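PDB 4UZR: CDC48 domain-containing protein from Pyrococcus horikoshii, which is of unknown function but may bind ATP, and assembles into a ring-shaped oligomer whose C-terminal domains form a 12-bladed beta-propeller. Local coordinates for the interface of chains A and B. Residues are numbered along the deposited sequence; one frame, centred on the assembly and turned at random. Chains: chain A/B, Putative uncharacterized protein PH1500.

The interface of chains A and B. Residues chain A 84-86; chain B 121-122, 124.
B:Lys122 reaches over to chain A on a chain that runs nearly straight from CG to its ammonium group, while A:Asp85 has CG anti to the backbone N (chi1 -164°), which places OD1 near both the N-H of the next residue and the neighbouring chain. The two side chains cross at an angle where blades of the beta-propeller built by the C-terminal domains meet, strand 83-89 of chain A facing strand 122-126 of chain B. NZ of B:Lys122 donates a hydrogen bond of 3.0 Å to the carboxylate oxygen OD1 of A:Asp85, and the pair is also a salt bridge. The ammonium arrives on the syn side of that oxygen, 20° out of the carboxylate plane. From the opposite face the backbone N of A:Val86 donates to the same OD1 over 2.8 Å, in a bent bond with the N 51° out of the plane. One oxygen is thus held between two donors, which is likely to limit turning of the carboxylate. Aspartate suits this place because its short side chain can turn back to the next peptide N-H while still presenting a charge to the neighbour; lysine suits the other side because a long, flexible chain can span the gap between strands. An asparagine in place of A:Asp85 would probably leave the ammonium of B:Lys122 without its opposite charge and weaken the tie between the two subunits.

Next along the strands, the methyl CD1 of B:Leu124 lies against the backbone carbonyl O of A:Val86 at 3.4 Å, and more loosely by its CG1 methyl at 4.1 Å. Branched aliphatic residues suit this light van der Waals contact, which needs no polar partners, and beta-branched valine also favours the extended backbone. On the other side of the ion pair, the side-chain amide oxygen OD1 of B:Asn121 and the carbonyl O of A:Lys84 are both acceptors, a loose approach at 4.2 Å with no bond between them.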
# COMPACT_ATOMS: atom_id res chain seq x y z
N LYS A 84 -11.75 11.15 -29.78
CA LYS A 84 -12.96 11.47 -29.04
C LYS A 84 -12.73 11.46 -27.53
O LYS A 84 -13.22 12.35 -26.82
CB LYS A 84 -14.08 10.48 -29.40
CG LYS A 84 -15.41 10.75 -28.71
CD LYS A 84 -16.48 9.78 -29.18
CE LYS A 84 -17.56 9.57 -28.12
NZ LYS A 84 -18.25 8.26 -28.29
N ASP A 85 -11.99 10.48 -27.05
CA ASP A 85 -11.73 10.36 -25.62
C ASP A 85 -10.51 9.48 -25.35
O ASP A 85 -10.15 8.63 -26.16
CB ASP A 85 -12.95 9.80 -24.89
CG ASP A 85 -12.90 10.02 -23.39
OD1 ASP A 85 -12.05 10.83 -22.94
OD2 ASP A 85 -13.70 9.40 -22.67
N VAL A 86 -9.87 9.70 -24.21
CA VAL A 86 -8.68 8.96 -23.83
C VAL A 86 -8.76 8.53 -22.38
O VAL A 86 -9.10 9.32 -21.50
CB VAL A 86 -7.40 9.79 -24.05
CG1 VAL A 86 -6.18 9.08 -23.48
CG2 VAL A 86 -7.20 10.07 -25.53
N ASN B 121 -8.00 19.31 -26.65
CA ASN B 121 -9.14 18.62 -26.06
C ASN B 121 -8.95 18.29 -24.59
O ASN B 121 -9.83 18.55 -23.77
CB ASN B 121 -9.45 17.33 -26.83
CG ASN B 121 -10.92 17.19 -27.16
OD1 ASN B 121 -11.55 16.18 -26.83
ND2 ASN B 121 -11.50 18.21 -27.79
N LYS B 122 -7.79 17.72 -24.26
CA LYS B 122 -7.60 17.23 -22.90
C LYS B 122 -6.15 17.22 -22.44
O LYS B 122 -5.22 17.20 -23.24
CB LYS B 122 -8.19 15.82 -22.74
CG LYS B 122 -9.61 15.77 -22.22
CD LYS B 122 -10.07 14.34 -22.03
CE LYS B 122 -11.28 14.26 -21.11
NZ LYS B 122 -11.62 12.85 -20.75
N LEU B 124 -4.28 14.89 -19.36
CA LEU B 124 -4.40 13.91 -18.29
C LEU B 124 -3.06 13.69 -17.62
O LEU B 124 -2.02 13.70 -18.28
CB LEU B 124 -4.94 12.59 -18.84
CG LEU B 124 -6.36 12.61 -19.43
CD1 LEU B 124 -6.71 11.27 -20.05
CD2 LEU B 124 -7.37 13.00 -18.37